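Side-chain contacts in putative oxygenase (Streptomyces coelicolor, PDB 2OG5), which hydroxylates L-asparagine at carbon 3 with iron(II), 2-oxoglutarate and oxygen, supplying a building block for the calcium-dependent lipopeptide antibiotic: residues 49-54 / 133-138; 66-71 / 124-129; 166-169 / 173-176; 314-319 / 323-328. One frame throughout, in Å; residues are numbered along the deposited sequence. Where two conformers were deposited one is given.

Overall arrangement
Two contacts in the N-terminal half gather helices against the fold, and two later ones shape loops near the active site. The chain leaves helix 42-58 and returns in helix 128-140, where contact 1 closes the longest excursion. Contact 2 lies wholly within that span, joining helix 66-76 to the start of helix 128-140; the two centres are about 9 Å apart and share that last helix. Contacts 3 and 4 follow in series, crossing nothing. Each closes a short turn, the first before strand 176-179, the second between strands 309-313 and 326-333. Their centres lie about 11 Å apart, and Ser173 touches Phe316 and Pro318. Strand 326-333 carries Gln328, which reaches back to both helical contacts.

Contact 1: 49-54 / 133-138; sequences EEIAWK and LLMTAC
Met135 reaches from helix 128-140 to helix 42-58 with its thioether end alone. Its sulphur, SD, lies 3.7 Å from CG2 of Ile51, and its methyl, CE, comes to 3.9 Å from CB of Ala52. The two larger side chains meet at a slant, the sulphur resting on a branch methyl, while CE lies against the small side chain next along the same helix. Torsions explain the division of labour. The Met135 chain runs extended through CG and then turns at SD (chi3 -68°), which swings the methyl from Ile51 onto Ala52. The length of Met135 spans the gap: the nearest pair of CA atoms, those of Ala52 and Met135, are 8.4 Å apart.

One shell further out, helix 66-76 fills in beside the pair: Ala75 touches both Ile51 and Met135, and Trp79, in the loop that follows, packs on Met135 as well. The helix carrying Met135 is seated in turn on the sheet, with Leu133 and Ala137 touching strands 191-196 and 326-333. The joint is small, apolar and largely buried, so cohesion here probably comes from dispersion and exclusion of water, with no directional bond between these two segments.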
loop_
_atom_site.group_PDB
_atom_site.type_symbol
_atom_site.label_atom_id
_atom_site.label_comp_id
_atom_site.label_asym_id
_atom_site.label_seq_id
_atom_site.Cartn_x
_atom_site.Cartn_y
_atom_site.Cartn_z
ATOM N N GLU A 49 -19.817 0.324 -9.440
ATOM C CA GLU A 49 -19.569 1.144 -10.628
ATOM C C GLU A 49 -20.471 2.382 -10.638
ATOM O O GLU A 49 -20.005 3.488 -10.888
ATOM C CB GLU A 49 -19.773 0.311 -11.899
ATOM C CG GLU A 49 -19.508 1.073 -13.193
ATOM C CD GLU A 49 -19.787 0.247 -14.426
ATOM O OE1 GLU A 49 -20.833 -0.441 -14.465
ATOM O OE2 GLU A 49 -18.968 0.304 -15.369
ATOM N N GLU A 50 -21.757 2.186 -10.360
ATOM C CA GLU A 50 -22.709 3.298 -10.295
ATOM C C GLU A 50 -22.305 4.308 -9.228
ATOM O O GLU A 50 -22.313 5.509 -9.460
ATOM C CB GLU A 50 -24.123 2.780 -9.998
ATOM C CG GLU A 50 -25.213 3.858 -9.970
ATOM C CD GLU A 50 -26.603 3.313 -9.609
ATOM O OE1 GLU A 50 -26.705 2.166 -9.111
ATOM O OE2 GLU A 50 -27.600 4.047 -9.817
ATOM N N ILE A 51 -21.960 3.798 -8.052
ATOM C CA ILE A 51 -21.571 4.644 -6.931
ATOM C C ILE A 51 -20.283 5.422 -7.248
ATOM O O ILE A 51 -20.198 6.619 -6.986
ATOM C CB ILE A 51 -21.365 3.802 -5.645
ATOM C CG1 ILE A 51 -22.688 3.185 -5.173
ATOM C CG2 ILE A 51 -20.803 4.667 -4.524
ATOM C CD1 ILE A 51 -22.504 2.003 -4.220
ATOM N N ALA A 52 -19.293 4.733 -7.813
ATOM C CA ALA A 52 -18.015 5.351 -8.151
ATOM C C ALA A 52 -18.174 6.433 -9.214
ATOM O O ALA A 52 -17.589 7.509 -9.095
ATOM C CB ALA A 52 -17.022 4.296 -8.608
ATOM N N TRP A 53 -18.974 6.161 -10.242
ATOM C CA TRP A 53 -19.201 7.160 -11.291
ATOM C C TRP A 53 -19.926 8.393 -10.763
ATOM O O TRP A 53 -19.592 9.514 -11.135
ATOM C CB TRP A 53 -19.961 6.560 -12.481
ATOM C CG TRP A 53 -19.057 5.920 -13.472
ATOM C CD1 TRP A 53 -18.964 4.589 -13.763
ATOM C CD2 TRP A 53 -18.095 6.581 -14.307
ATOM N NE1 TRP A 53 -18.009 4.380 -14.732
ATOM C CE2 TRP A 53 -17.456 5.586 -15.078
ATOM C CE3 TRP A 53 -17.706 7.917 -14.470
ATOM C CZ2 TRP A 53 -16.451 5.884 -16.007
ATOM C CZ3 TRP A 53 -16.704 8.214 -15.390
ATOM C CH2 TRP A 53 -16.089 7.200 -16.149
ATOM N N LYS A 54 -20.921 8.182 -9.905
ATOM C CA LYS A 54 -21.651 9.291 -9.294
ATOM C C LYS A 54 -20.714 10.170 -8.462
ATOM O O LYS A 54 -20.760 11.394 -8.544
ATOM C CB LYS A 54 -22.801 8.763 -8.437
ATOM C CG LYS A 54 -23.702 9.838 -7.838
ATOM C CD LYS A 54 -24.881 9.206 -7.112
ATOM C CE LYS A 54 -25.634 10.213 -6.238
ATOM N NZ LYS A 54 -26.219 9.569 -5.010
ATOM N N LEU A 133 -10.551 4.147 -4.577
ATOM C CA LEU A 133 -9.551 4.131 -3.521
ATOM C C LEU A 133 -9.986 4.920 -2.296
ATOM O O LEU A 133 -9.802 4.455 -1.174
ATOM C CB LEU A 133 -8.209 4.655 -4.035
ATOM C CG LEU A 133 -7.422 3.654 -4.882
ATOM C CD1 LEU A 133 -6.349 4.393 -5.685
ATOM C CD2 LEU A 133 -6.779 2.550 -4.025
ATOM N N LEU A 134 -10.535 6.119 -2.484
ATOM C CA LEU A 134 -10.835 6.948 -1.321
ATOM C C LEU A 134 -12.080 6.435 -0.584
ATOM O O LEU A 134 -12.168 6.533 0.646
ATOM C CB LEU A 134 -10.924 8.435 -1.689
ATOM C CG LEU A 134 -9.587 9.057 -2.139
ATOM C CD1 LEU A 134 -9.706 10.562 -2.385
ATOM C CD2 LEU A 134 -8.466 8.791 -1.145
ATOM N N MET A 135 -13.036 5.856 -1.309
ATOM C CA MET A 135 -14.183 5.208 -0.643
ATOM C C MET A 135 -13.686 4.062 0.236
ATOM O O MET A 135 -14.031 3.983 1.418
ATOM C CB MET A 135 -15.216 4.695 -1.653
ATOM C CG MET A 135 -16.024 5.792 -2.308
ATOM S SD MET A 135 -17.387 5.196 -3.347
ATOM C CE MET A 135 -16.491 4.414 -4.697
ATOM N N THR A 136 -12.837 3.200 -0.310
ATOM C CA THR A 136 -12.339 2.055 0.453
ATOM C C THR A 136 -11.505 2.508 1.651
ATOM O O THR A 136 -11.602 1.929 2.733
ATOM C CB THR A 136 -11.517 1.096 -0.414
ATOM O OG1 THR A 136 -12.279 0.751 -1.580
ATOM C CG2 THR A 136 -11.163 -0.172 0.361
ATOM N N ALA A 137 -10.692 3.545 1.471
ATOM C CA ALA A 137 -9.897 4.076 2.575
ATOM C C ALA A 137 -10.785 4.524 3.726
ATOM O O ALA A 137 -10.485 4.276 4.892
ATOM C CB ALA A 137 -9.031 5.246 2.097
ATOM N N CYS A 138 -11.891 5.188 3.391
ATOM C CA CYS A 138 -12.830 5.642 4.412
ATOM C C CYS A 138 -13.592 4.501 5.092
ATOM O O CYS A 138 -14.106 4.671 6.204
ATOM C CB CYS A 138 -13.814 6.655 3.817
ATOM S SG CYS A 138 -13.096 8.238 3.419
#

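Contact 2: 66-71 / 124-129; sequences AEWVEA and REASLG. With ACY (acetic acid), chain C.
Arg124 holds an acetic acid molecule, probably taken from the crystallisation liquor, by two nearly straight bonds: NE to its OXT at 2.9 Å and NH2 to its O at 3.0 Å. The ligand sits at the edge of the guanidinium, in its plane, and both of its oxygens are used. A bend at chi2 (-69°) carries the group aside from its own backbone, and NH1 is engaged separately in a salt bridge with Asp64. Asn151 adds a further hydrogen bond to the ligand.

Two residues on, the chain meets helix 66-76. The methyl of Ala126 approaches the Trp68 indole obliquely, with CB 3.8 Å from NE1 and equally close to CZ2, so it lies beside CE2. The carbonyl of Ser127 lies near the ring plane, its O 4.3 Å from CH2 at the edge. Leu55 of helix 42-58 and Ala131 and Leu134 of helix 128-140 also pack on this indole, which is buried.

Ser127 then turns its hydroxyl along the chain, OG accepting a hydrogen bond from the backbone N of Ala130. This is a classical serine N-cap, and the tryptophan from the neighbouring helix packs beside the entry to the capped helix 128-140.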
loop_
_atom_site.group_PDB
_atom_site.type_symbol
_atom_site.label_atom_id
_atom_site.label_comp_id
_atom_site.label_asym_id
_atom_site.label_seq_id
_atom_site.Cartn_x
_atom_site.Cartn_y
_atom_site.Cartn_z
ATOM N N ALA A 66 -10.995 18.133 1.492
ATOM C CA ALA A 66 -11.757 17.479 2.555
ATOM C C ALA A 66 -13.209 17.196 2.150
ATOM O O ALA A 66 -13.759 16.169 2.519
ATOM C CB ALA A 66 -11.703 18.301 3.844
ATOM N N GLU A 67 -13.826 18.080 1.368
ATOM C CA GLU A 67 -15.223 17.868 0.983
ATOM C C GLU A 67 -15.401 16.669 0.051
ATOM O O GLU A 67 -16.464 16.051 0.031
ATOM C CB GLU A 67 -15.820 19.132 0.348
ATOM C CG GLU A 67 -15.299 19.469 -1.027
ATOM C CD GLU A 67 -15.796 20.812 -1.505
ATOM O OE1 GLU A 67 -17.032 20.992 -1.579
ATOM O OE2 GLU A 67 -14.949 21.685 -1.786
ATOM N N TRP A 68 -14.365 16.349 -0.724
ATOM C CA TRP A 68 -14.414 15.206 -1.633
ATOM C C TRP A 68 -14.195 13.941 -0.830
ATOM O O TRP A 68 -14.866 12.936 -1.064
ATOM C CB TRP A 68 -13.352 15.342 -2.724
ATOM C CG TRP A 68 -13.683 14.714 -4.053
ATOM C CD1 TRP A 68 -14.244 15.343 -5.125
ATOM C CD2 TRP A 68 -13.432 13.361 -4.479
ATOM N NE1 TRP A 68 -14.372 14.474 -6.175
ATOM C CE2 TRP A 68 -13.880 13.252 -5.808
ATOM C CE3 TRP A 68 -12.878 12.231 -3.864
ATOM C CZ2 TRP A 68 -13.798 12.072 -6.528
ATOM C CZ3 TRP A 68 -12.790 11.064 -4.587
ATOM C CH2 TRP A 68 -13.243 10.995 -5.907
ATOM N N VAL A 69 -13.264 13.979 0.120
ATOM C CA VAL A 69 -13.072 12.820 0.997
ATOM C C VAL A 69 -14.359 12.546 1.774
ATOM O O VAL A 69 -14.732 11.394 1.939
ATOM C CB VAL A 69 -11.856 12.977 1.952
ATOM C CG1 VAL A 69 -11.687 11.740 2.822
ATOM C CG2 VAL A 69 -10.575 13.194 1.158
ATOM N N GLU A 70 -15.046 13.595 2.229
ATOM C CA GLU A 70 -16.347 13.431 2.896
ATOM C C GLU A 70 -17.383 12.772 1.979
ATOM O O GLU A 70 -18.105 11.873 2.407
ATOM C CB GLU A 70 -16.858 14.785 3.392
ATOM C CG GLU A 70 -18.168 14.729 4.186
ATOM C CD GLU A 70 -18.633 16.097 4.679
ATOM O OE1 GLU A 70 -17.929 17.106 4.432
ATOM O OE2 GLU A 70 -19.728 16.177 5.285
ATOM N N ALA A 71 -17.453 13.205 0.719
ATOM C CA ALA A 71 -18.353 12.556 -0.246
ATOM C C ALA A 71 -17.984 11.079 -0.424
ATOM O O ALA A 71 -18.859 10.214 -0.529
ATOM C CB ALA A 71 -18.328 13.271 -1.585
ATOM N N ARG A 124 -4.776 14.240 -9.098
ATOM C CA ARG A 124 -5.350 15.439 -8.493
ATOM C C ARG A 124 -6.794 15.649 -8.929
ATOM O O ARG A 124 -7.576 16.244 -8.202
ATOM C CB ARG A 124 -4.539 16.692 -8.864
ATOM C CG ARG A 124 -3.099 16.707 -8.365
ATOM C CD ARG A 124 -3.032 16.840 -6.860
ATOM N NE ARG A 124 -1.658 16.924 -6.365
ATOM C CZ ARG A 124 -1.321 16.821 -5.082
ATOM N NH1 ARG A 124 -2.251 16.650 -4.153
ATOM N NH2 ARG A 124 -0.049 16.899 -4.715
ATOM N N GLU A 125 -7.140 15.214 -10.139
ATOM C CA GLU A 125 -8.507 15.373 -10.640
ATOM C C GLU A 125 -9.396 14.221 -10.204
ATOM O O GLU A 125 -8.920 13.114 -9.974
ATOM C CB GLU A 125 -8.510 15.461 -12.169
ATOM C CG GLU A 125 -7.771 16.668 -12.710
ATOM C CD GLU A 125 -8.391 17.986 -12.287
ATOM O OE1 GLU A 125 -9.633 18.057 -12.131
ATOM O OE2 GLU A 125 -7.636 18.970 -12.124
ATOM N N ALA A 126 -10.696 14.498 -10.094
ATOM C CA ALA A 126 -11.681 13.463 -9.816
ATOM C C ALA A 126 -11.618 12.399 -10.901
ATOM O O ALA A 126 -11.434 12.711 -12.088
ATOM C CB ALA A 126 -13.094 14.062 -9.736
ATOM N N SER A 127 -11.743 11.143 -10.496
ATOM C CA SER A 127 -11.687 10.028 -11.423
ATOM C C SER A 127 -12.278 8.793 -10.772
ATOM O O SER A 127 -12.461 8.754 -9.552
ATOM C CB SER A 127 -10.244 9.749 -11.855
ATOM O OG SER A 127 -9.509 9.125 -10.812
ATOM N N LEU A 128 -12.550 7.776 -11.582
ATOM C CA LEU A 128 -13.072 6.508 -11.084
ATOM C C LEU A 128 -12.081 5.819 -10.130
ATOM O O LEU A 128 -12.473 5.280 -9.085
ATOM C CB LEU A 128 -13.420 5.593 -12.260
ATOM C CG LEU A 128 -14.623 4.680 -12.119
ATOM C CD1 LEU A 128 -15.897 5.483 -11.873
ATOM C CD2 LEU A 128 -14.759 3.835 -13.385
ATOM N N GLY A 129 -10.796 5.849 -10.477
ATOM C CA GLY A 129 -9.772 5.255 -9.619
ATOM C C GLY A 129 -9.663 5.936 -8.269
ATOM O O GLY A 129 -9.573 5.268 -7.232
HETATM C C ACY C . 1.551 17.079 -8.050
HETATM O O ACY C . 1.990 17.075 -6.887
HETATM O OXT ACY C . 0.370 17.333 -8.370
HETATM C CH3 ACY C . 2.523 16.741 -9.137
#

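Contact 3: 166-169 / 173-176; sequences EFQG and STLL
Gln168 reaches across to Leu175 and Leu176 with its carboxamide. From CB the chain sets off with CG anti to the carbonyl carbon (chi1 -70°) and bends at chi2 (-65°), folding the amide toward the other segment. CD comes within 3.8 Å of Leu175 O. Beyond it the two tips part: NE2 donates to that carbonyl at 2.9 Å, nearly straight at 170° and in the plane of its own amide, while OE1 lies 3.5 Å from CD1 of Leu176 and accepts a bond from the backbone N of Thr177. With both ends engaged, the amide's flip is settled. Gln168 and Leu176 run past each other in opposite directions, and Leu176 CD1 also sits 3.6 Å from Gly169 N.

Thr174 fills the other half of the contact: its CG2 lies 3.7 Å from Glu166 CA, and the two side chains cross at about a right angle. A water bridges the two backbones, donating to Phe167 O and Thr174 O at 2.8 Å each. Gln168 centres an inverse gamma turn with a weak closing bond. Amide, water and Arg313 (on Thr174 O) thus satisfy carbonyls of a loop containing Asn170, which binds L-asparagine, and leading to the iron ligand His179.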
loop_
_atom_site.group_PDB
_atom_site.type_symbol
_atom_site.label_atom_id
_atom_site.label_comp_id
_atom_site.label_asym_id
_atom_site.label_seq_id
_atom_site.Cartn_x
_atom_site.Cartn_y
_atom_site.Cartn_z
ATOM N N GLU A 166 16.559 2.095 -11.582
ATOM C CA GLU A 166 17.224 1.537 -10.402
ATOM C C GLU A 166 16.669 2.043 -9.074
ATOM O O GLU A 166 17.166 1.656 -8.016
ATOM C CB GLU A 166 18.727 1.840 -10.444
ATOM C CG GLU A 166 19.427 1.384 -11.708
ATOM C CD GLU A 166 19.334 -0.115 -11.940
ATOM O OE1 GLU A 166 19.452 -0.887 -10.960
ATOM O OE2 GLU A 166 19.147 -0.521 -13.110
ATOM N N PHE A 167 15.649 2.893 -9.125
ATOM C CA PHE A 167 15.074 3.494 -7.922
ATOM C C PHE A 167 14.266 2.470 -7.137
ATOM O O PHE A 167 13.463 1.735 -7.722
ATOM C CB PHE A 167 14.171 4.663 -8.324
ATOM C CG PHE A 167 13.697 5.497 -7.175
ATOM C CD1 PHE A 167 14.591 6.286 -6.456
ATOM C CD2 PHE A 167 12.348 5.529 -6.824
ATOM C CE1 PHE A 167 14.150 7.065 -5.398
ATOM C CE2 PHE A 167 11.905 6.315 -5.757
ATOM C CZ PHE A 167 12.803 7.079 -5.052
ATOM N N GLN A 168 14.477 2.431 -5.818
ATOM C CA GLN A 168 13.673 1.598 -4.917
ATOM C C GLN A 168 12.393 2.341 -4.551
ATOM O O GLN A 168 12.248 2.861 -3.433
ATOM C CB GLN A 168 14.467 1.240 -3.652
ATOM C CG GLN A 168 15.613 0.283 -3.890
ATOM C CD GLN A 168 15.124 -1.078 -4.357
ATOM O OE1 GLN A 168 14.289 -1.697 -3.699
ATOM N NE2 GLN A 168 15.630 -1.540 -5.501
ATOM N N GLY A 169 11.472 2.403 -5.506
ATOM C CA GLY A 169 10.221 3.123 -5.340
ATOM C C GLY A 169 9.315 3.064 -6.554
ATOM O O GLY A 169 9.577 2.303 -7.497
ATOM N N SER A 173 11.895 0.002 -11.996
ATOM C CA SER A 173 11.533 -1.278 -12.612
ATOM C C SER A 173 12.556 -2.388 -12.348
ATOM O O SER A 173 12.423 -3.498 -12.858
ATOM C CB SER A 173 11.302 -1.064 -14.108
ATOM O OG SER A 173 12.378 -0.337 -14.675
ATOM N N THR A 174 13.574 -2.090 -11.552
ATOM C CA THR A 174 14.464 -3.104 -11.027
ATOM C C THR A 174 13.752 -3.778 -9.854
ATOM O O THR A 174 12.740 -3.287 -9.366
ATOM C CB THR A 174 15.792 -2.487 -10.566
ATOM O OG1 THR A 174 16.718 -3.531 -10.238
ATOM C CG2 THR A 174 15.575 -1.598 -9.365
ATOM N N LEU A 175 14.270 -4.907 -9.403
ATOM C CA LEU A 175 13.674 -5.590 -8.265
ATOM C C LEU A 175 13.523 -4.630 -7.081
ATOM O O LEU A 175 14.494 -3.981 -6.665
ATOM C CB LEU A 175 14.512 -6.809 -7.879
ATOM C CG LEU A 175 13.905 -7.699 -6.789
ATOM C CD1 LEU A 175 14.305 -9.150 -6.992
ATOM C CD2 LEU A 175 14.305 -7.225 -5.404
ATOM N N LEU A 176 12.299 -4.549 -6.555
ATOM C CA LEU A 176 11.974 -3.699 -5.421
ATOM C C LEU A 176 12.024 -4.575 -4.178
ATOM O O LEU A 176 11.201 -5.477 -4.008
ATOM C CB LEU A 176 10.581 -3.111 -5.593
ATOM C CG LEU A 176 10.064 -2.225 -4.466
ATOM C CD1 LEU A 176 10.898 -0.951 -4.344
ATOM C CD2 LEU A 176 8.595 -1.884 -4.673
HETATM O O HOH W 1 12.328 -0.722 -8.360
#

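Contact 4: 314-319 / 323-328; sequences TEFTPR and TDRWLQ
Arg319 is held twice by residues of 323-328, once through its backbone and once through its side chain. The backbone bond is the shorter: Arg319 N donates to Asp324 OD1 at 2.9 Å, close to straight, and OD1 receives it on its syn lone pair, the one on OD2's side. Asp324 OD2 is taken by the N of Tyr320, so one buried carboxylate binds consecutive amides at the turn and probably gains in stability from them. The second bond runs from Arg319 NH1 to Thr323 OG1 at 3.2 Å. The extended arginine chain crosses the threonine at about a right angle and presents its guanidinium edge-on, with OG1 near the plane; that hydroxyl is also bonded to Asp321. Opposite charges lie near each other without pairing, Arg319 NE being 5.5 Å from Asp324 OD1.

Contacts without hydrogen bonds complete the fit. Pro318 lays CA 3.4 Å from Asp324 OD1 and CB 3.9 Å from it. In one of two conformers of Arg325, the 2-oxoglutarate-binding residue, CD lies obliquely 4.2 Å from Phe316 CZ, a contact that is therefore less certain.

The turn joins strand 309-313 to strand 326-333. Its first limb is tied to the loop of Ser173 through Phe316 and Pro318, and its second enters the large sheet, where Leu327 pairs with Val158 of strand 156-158.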
loop_
_atom_site.group_PDB
_atom_site.type_symbol
_atom_site.label_atom_id
_atom_site.label_comp_id
_atom_site.label_asym_id
_atom_site.label_seq_id
_atom_site.Cartn_x
_atom_site.Cartn_y
_atom_site.Cartn_z
ATOM N N THR A 314 8.813 -7.658 -8.525
ATOM C CA THR A 314 9.816 -8.217 -9.430
ATOM C C THR A 314 10.292 -7.181 -10.449
ATOM O O THR A 314 9.629 -6.173 -10.698
ATOM C CB THR A 314 9.251 -9.418 -10.198
ATOM O OG1 THR A 314 8.116 -8.996 -10.957
ATOM C CG2 THR A 314 8.847 -10.524 -9.245
ATOM N N GLU A 315 11.448 -7.454 -11.045
ATOM C CA GLU A 315 12.014 -6.618 -12.097
ATOM C C GLU A 315 11.239 -6.790 -13.402
ATOM O O GLU A 315 10.738 -7.881 -13.699
ATOM C CB GLU A 315 13.482 -7.009 -12.273
ATOM C CG GLU A 315 14.195 -6.572 -13.526
ATOM C CD GLU A 315 15.531 -7.284 -13.654
ATOM O OE1 GLU A 315 15.649 -8.221 -14.470
ATOM O OE2 GLU A 315 16.458 -6.929 -12.905
ATOM N N PHE A 316 11.143 -5.719 -14.180
ATOM C CA PHE A 316 10.544 -5.778 -15.513
ATOM C C PHE A 316 11.175 -4.749 -16.423
ATOM O O PHE A 316 11.884 -3.861 -15.957
ATOM C CB PHE A 316 9.017 -5.649 -15.462
ATOM C CG PHE A 316 8.508 -4.309 -15.004
ATOM C CD1 PHE A 316 7.862 -3.458 -15.889
ATOM C CD2 PHE A 316 8.624 -3.925 -13.673
ATOM C CE1 PHE A 316 7.374 -2.236 -15.470
ATOM C CE2 PHE A 316 8.125 -2.702 -13.245
ATOM C CZ PHE A 316 7.497 -1.864 -14.140
ATOM N N THR A 317 10.961 -4.897 -17.725
ATOM C CA THR A 317 11.519 -3.964 -18.695
ATOM C C THR A 317 10.402 -3.118 -19.283
ATOM O O THR A 317 9.618 -3.611 -20.095
ATOM C CB THR A 317 12.249 -4.710 -19.822
ATOM O OG1 THR A 317 13.221 -5.595 -19.247
ATOM C CG2 THR A 317 12.930 -3.716 -20.778
ATOM N N PRO A 318 10.292 -1.846 -18.853
ATOM C CA PRO A 318 9.231 -1.009 -19.407
ATOM C C PRO A 318 9.351 -0.771 -20.906
ATOM O O PRO A 318 10.457 -0.753 -21.452
ATOM C CB PRO A 318 9.398 0.320 -18.655
ATOM C CG PRO A 318 10.108 -0.037 -17.417
ATOM C CD PRO A 318 11.050 -1.130 -17.812
ATOM N N ARG A 319 8.210 -0.591 -21.555
ATOM C CA ARG A 319 8.163 -0.233 -22.967
ATOM C C ARG A 319 8.323 1.270 -23.178
ATOM O O ARG A 319 8.855 1.705 -24.209
ATOM C CB ARG A 319 6.837 -0.681 -23.578
ATOM C CG ARG A 319 6.652 -2.190 -23.642
ATOM C CD ARG A 319 5.248 -2.519 -24.040
ATOM N NE ARG A 319 5.054 -3.945 -24.278
ATOM C CZ ARG A 319 3.885 -4.492 -24.602
ATOM N NH1 ARG A 319 2.783 -3.751 -24.704
ATOM N NH2 ARG A 319 3.813 -5.803 -24.798
ATOM N N THR A 323 1.822 2.099 -22.681
ATOM C CA THR A 323 1.078 0.855 -22.430
ATOM C C THR A 323 1.544 0.125 -21.163
ATOM O O THR A 323 1.054 -0.953 -20.847
ATOM C CB THR A 323 1.152 -0.122 -23.638
ATOM O OG1 THR A 323 2.468 -0.669 -23.764
ATOM C CG2 THR A 323 0.769 0.591 -24.953
ATOM N N ASP A 324 2.492 0.708 -20.440
ATOM C CA ASP A 324 3.050 0.065 -19.251
ATOM C C ASP A 324 2.097 -0.024 -18.058
ATOM O O ASP A 324 1.067 0.647 -17.998
ATOM C CB ASP A 324 4.332 0.780 -18.798
ATOM C CG ASP A 324 5.505 0.530 -19.729
ATOM O OD1 ASP A 324 5.880 -0.655 -19.907
ATOM O OD2 ASP A 324 6.069 1.515 -20.237
ATOM N N ARG A 325 2.495 -0.897 -17.132
ATOM C CA ARG A 325 1.875 -1.084 -15.819
ATOM C C ARG A 325 1.482 0.243 -15.180
ATOM O O ARG A 325 2.301 1.143 -15.107
ATOM C CB ARG A 325 2.906 -1.791 -14.928
ATOM C CG ARG A 325 2.439 -2.275 -13.566
ATOM C CD ARG A 325 3.610 -2.993 -12.879
ATOM N NE ARG A 325 3.268 -3.732 -11.662
ATOM C CZ ARG A 325 3.487 -3.309 -10.421
ATOM N NH1 ARG A 325 4.015 -2.111 -10.181
ATOM N NH2 ARG A 325 3.158 -4.078 -9.405
ATOM N N TRP A 326 0.251 0.337 -14.687
ATOM C CA TRP A 326 -0.246 1.548 -14.028
ATOM C C TRP A 326 -1.092 1.125 -12.836
ATOM O O TRP A 326 -2.182 0.564 -13.023
ATOM C CB TRP A 326 -1.095 2.376 -14.996
ATOM C CG TRP A 326 -1.503 3.745 -14.508
ATOM C CD1 TRP A 326 -1.266 4.299 -13.271
ATOM C CD2 TRP A 326 -2.250 4.725 -15.241
ATOM N NE1 TRP A 326 -1.796 5.556 -13.212
ATOM C CE2 TRP A 326 -2.410 5.844 -14.400
ATOM C CE3 TRP A 326 -2.781 4.774 -16.537
ATOM C CZ2 TRP A 326 -3.079 6.994 -14.805
ATOM C CZ3 TRP A 326 -3.458 5.928 -16.938
ATOM C CH2 TRP A 326 -3.598 7.018 -16.068
ATOM N N LEU A 327 -0.589 1.362 -11.626
ATOM C CA LEU A 327 -1.398 1.218 -10.411
ATOM C C LEU A 327 -1.622 2.593 -9.822
ATOM O O LEU A 327 -0.837 3.509 -10.050
ATOM C CB LEU A 327 -0.718 0.352 -9.344
ATOM C CG LEU A 327 0.038 -0.889 -9.772
ATOM C CD1 LEU A 327 0.679 -1.589 -8.571
ATOM C CD2 LEU A 327 -0.857 -1.859 -10.544
ATOM N N GLN A 328 -2.697 2.733 -9.053
ATOM C CA GLN A 328 -2.850 3.884 -8.169
ATOM C C GLN A 328 -2.886 3.396 -6.721
ATOM O O GLN A 328 -3.425 2.329 -6.417
ATOM C CB GLN A 328 -4.066 4.720 -8.548
ATOM C CG GLN A 328 -3.805 5.449 -9.864
ATOM C CD GLN A 328 -4.887 6.406 -10.294
ATOM O OE1 GLN A 328 -6.086 6.161 -10.095
ATOM N NE2 GLN A 328 -4.471 7.500 -10.930
#